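Local coordinates for FYVE, RhoGEF and PH domain-containing protein 5 (Homo sapiens, PDB 3MPX) that activates the Rho-family GTPase CDC42 by exchanging bound GDP for GTP and is represented by its DH and first PH domains, at residues Glu29-Glu34 / Gly88-Leu93. Numbering follows the deposited sequence.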
ATOM      1  N   GLU A  29     -13.882  -6.776   7.820  1.00 17.75           N
ATOM      2  CA  GLU A  29     -12.841  -6.591   6.791  1.00 17.68           C
ATOM      3  C   GLU A  29     -11.481  -6.366   7.444  1.00 21.36           C
ATOM      4  O   GLU A  29     -10.456  -6.810   6.925  1.00 20.73           O
ATOM      5  CB  GLU A  29     -13.175  -5.408   5.865  1.00 19.43           C
ATOM      6  CG  GLU A  29     -12.457  -5.471   4.521  1.00 34.70           C
ATOM      7  CD  GLU A  29     -12.265  -4.172   3.747  1.00 55.53           C
ATOM      8  OE1 GLU A  29     -11.180  -4.009   3.136  1.00 33.93           O
ATOM      9  OE2 GLU A  29     -13.197  -3.334   3.725  1.00 42.89           O
ATOM     10  N   LEU A  30     -11.485  -5.685   8.593  1.00 18.70           N
ATOM     11  CA  LEU A  30     -10.297  -5.387   9.370  1.00 18.76           C
ATOM     12  C   LEU A  30      -9.782  -6.650  10.030  1.00 22.58           C
ATOM     13  O   LEU A  30      -8.584  -6.906   9.954  1.00 22.97           O
ATOM     14  CB  LEU A  30     -10.614  -4.300  10.404  1.00 19.16           C
ATOM     15  CG  LEU A  30      -9.457  -3.755  11.232  1.00 24.24           C
ATOM     16  CD1 LEU A  30      -8.459  -2.965  10.375  1.00 23.97           C
ATOM     17  CD2 LEU A  30      -9.983  -2.962  12.429  1.00 26.10           C
ATOM     18  N   LEU A  31     -10.681  -7.466  10.631  1.00 18.15           N
ATOM     19  CA  LEU A  31     -10.290  -8.725  11.271  1.00 17.34           C
ATOM     20  C   LEU A  31      -9.723  -9.743  10.280  1.00 19.18           C
ATOM     21  O   LEU A  31      -8.670 -10.302  10.546  1.00 19.44           O
ATOM     22  CB  LEU A  31     -11.462  -9.335  12.056  1.00 17.60           C
ATOM     23  CG  LEU A  31     -11.230 -10.674  12.817  1.00 21.80           C
ATOM     24  CD1 LEU A  31     -10.178 -10.549  13.894  1.00 21.73           C
ATOM     25  CD2 LEU A  31     -12.509 -11.159  13.438  1.00 23.00           C
ATOM     26  N   SER A  32     -10.407  -9.983   9.155  1.00 14.98           N
ATOM     27  CA  SER A  32      -9.992 -10.964   8.151  1.00 14.76           C
ATOM     28  C   SER A  32      -8.610 -10.650   7.580  1.00 17.69           C
ATOM     29  O   SER A  32      -7.761 -11.558   7.478  1.00 15.87           O
ATOM     30  CB  SER A  32     -11.034 -11.084   7.039  1.00 18.82           C
ATOM     31  OG  SER A  32     -11.616  -9.840   6.684  1.00 25.96           O
ATOM     32  N   SER A  33      -8.390  -9.352   7.231  1.00 14.18           N
ATOM     33  CA  SER A  33      -7.125  -8.838   6.708  1.00 13.08           C
ATOM     34  C   SER A  33      -6.049  -8.827   7.800  1.00 16.32           C
ATOM     35  O   SER A  33      -4.874  -9.039   7.484  1.00 16.97           O
ATOM     36  CB  SER A  33      -7.303  -7.454   6.091  1.00 14.37           C
ATOM     37  OG  SER A  33      -7.729  -6.487   7.032  1.00 17.96           O
ATOM     38  N   GLU A  34      -6.439  -8.617   9.073  1.00 11.09           N
ATOM     39  CA  GLU A  34      -5.470  -8.687  10.161  1.00 11.37           C
ATOM     40  C   GLU A  34      -4.940 -10.122  10.299  1.00 16.97           C
ATOM     41  O   GLU A  34      -3.728 -10.279  10.408  1.00 18.25           O
ATOM     42  CB  GLU A  34      -6.027  -8.176  11.496  1.00 12.32           C
ATOM     43  CG  GLU A  34      -4.946  -7.953  12.543  1.00 21.34           C
ATOM     44  CD  GLU A  34      -3.953  -6.821  12.314  1.00 35.33           C
ATOM     45  OE1 GLU A  34      -4.260  -5.879  11.550  1.00 19.47           O
ATOM     46  OE2 GLU A  34      -2.869  -6.862  12.937  1.00 27.42           O
ATOM     47  N   GLY A  88      -1.393  -9.478  19.189  1.00 13.38           N
ATOM     48  CA  GLY A  88      -2.260  -8.897  20.205  1.00 13.21           C
ATOM     49  C   GLY A  88      -3.496  -8.208  19.660  1.00 19.08           C
ATOM     50  O   GLY A  88      -4.584  -8.416  20.206  1.00 19.25           O
ATOM     51  N   ILE A  89      -3.327  -7.355  18.590  1.00 15.64           N
ATOM     52  CA  ILE A  89      -4.393  -6.631  17.878  1.00 15.17           C
ATOM     53  C   ILE A  89      -5.435  -7.672  17.390  1.00 21.69           C
ATOM     54  O   ILE A  89      -6.617  -7.523  17.683  1.00 22.53           O
ATOM     55  CB  ILE A  89      -3.817  -5.741  16.723  1.00 17.53           C
ATOM     56  CG1 ILE A  89      -3.221  -4.438  17.276  1.00 17.20           C
ATOM     57  CG2 ILE A  89      -4.872  -5.432  15.632  1.00 17.38           C
ATOM     58  CD1 ILE A  89      -2.476  -3.578  16.292  1.00 20.92           C
ATOM     59  N   LEU A  90      -4.974  -8.746  16.715  1.00 18.37           N
ATOM     60  CA  LEU A  90      -5.794  -9.871  16.264  1.00 18.11           C
ATOM     61  C   LEU A  90      -6.609 -10.509  17.432  1.00 23.20           C
ATOM     62  O   LEU A  90      -7.811 -10.680  17.286  1.00 24.18           O
ATOM     63  CB  LEU A  90      -4.899 -10.937  15.579  1.00 17.57           C
ATOM     64  CG  LEU A  90      -5.573 -12.227  15.063  1.00 20.68           C
ATOM     65  CD1 LEU A  90      -6.804 -11.916  14.237  1.00 20.72           C
ATOM     66  CD2 LEU A  90      -4.611 -13.053  14.235  1.00 18.80           C
ATOM     67  N   GLU A  91      -5.963 -10.845  18.563  1.00 18.93           N
ATOM     68  CA  GLU A  91      -6.621 -11.449  19.719  1.00 18.88           C
ATOM     69  C   GLU A  91      -7.728 -10.541  20.270  1.00 24.21           C
ATOM     70  O   GLU A  91      -8.816 -11.033  20.566  1.00 25.70           O
ATOM     71  CB  GLU A  91      -5.604 -11.821  20.807  1.00 20.16           C
ATOM     72  N   GLU A  92      -7.479  -9.224  20.346  1.00 19.38           N
ATOM     73  CA  GLU A  92      -8.458  -8.237  20.812  1.00 18.41           C
ATOM     74  C   GLU A  92      -9.569  -8.062  19.777  1.00 23.59           C
ATOM     75  O   GLU A  92     -10.735  -7.970  20.147  1.00 23.04           O
ATOM     76  CB  GLU A  92      -7.776  -6.890  21.113  1.00 19.30           C
ATOM     77  N   LEU A  93      -9.204  -8.025  18.476  1.00 20.93           N
ATOM     78  CA  LEU A  93     -10.154  -7.874  17.382  1.00 20.11           C
ATOM     79  C   LEU A  93     -11.087  -9.079  17.292  1.00 25.33           C
ATOM     80  O   LEU A  93     -12.304  -8.893  17.188  1.00 24.66           O
ATOM     81  CB  LEU A  93      -9.438  -7.639  16.046  1.00 19.66           C
ATOM     82  CG  LEU A  93      -8.895  -6.232  15.746  1.00 22.96           C
ATOM     83  CD1 LEU A  93      -8.180  -6.226  14.410  1.00 21.76           C
ATOM     84  CD2 LEU A  93     -10.013  -5.182  15.713  1.00 25.72           C
TER
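Carboxylate oxygen OE1 of E34 is gripped by two groups of helix 162-184, a salt bridge from R172 and a hydrogen bond from Y176, while E34 OE2 is hydrogen-bonded to H86 ND1, just ahead of segment 88-93. The same carboxylate also lies against an isoleucine: I89 CG2 sits 3.6 Å from E34 OE2 and 3.7 Å from E34 CD, the two side chains crossing at about a right angle. The glutamate reaches this spot with CG anti to the backbone N (chi1 -167°) and a bend at chi2 of 68°. Its aliphatic part is used as well, since L93 CD1 rests 4.1 Å from E34 CG. A buried acid can thus play two parts, its oxygens taken up by polar partners and its methylenes packed against apolar ones. The principle is at work in the helical bundle of the DH (RhoGEF) domain, where helix 21-59 packs against helix 66-98; over these short segments the axes come within 9.9 Å, their directions 140° apart. An alanine in place of E34 would probably leave R172 without this carboxylate as its mate, Y176 and H86 without this hydrogen-bonding partner, and a gap beside I89 and L93. Leucines make up the remainder of the interface. L31 CD1 touches two partners, 3.7 Å from L90 CD1 and equally 3.7 Å from L93 CB, the L31 side chain lying roughly perpendicular to that of L90 and running counter to that of L93. On another side of L93, its CD2 methyl meets L30 CD2 at 4.0 Å. L30 also touches Y176 and L179, so the leucine contact runs on into helix 162-184, whereas L93 reaches V106 in a loop.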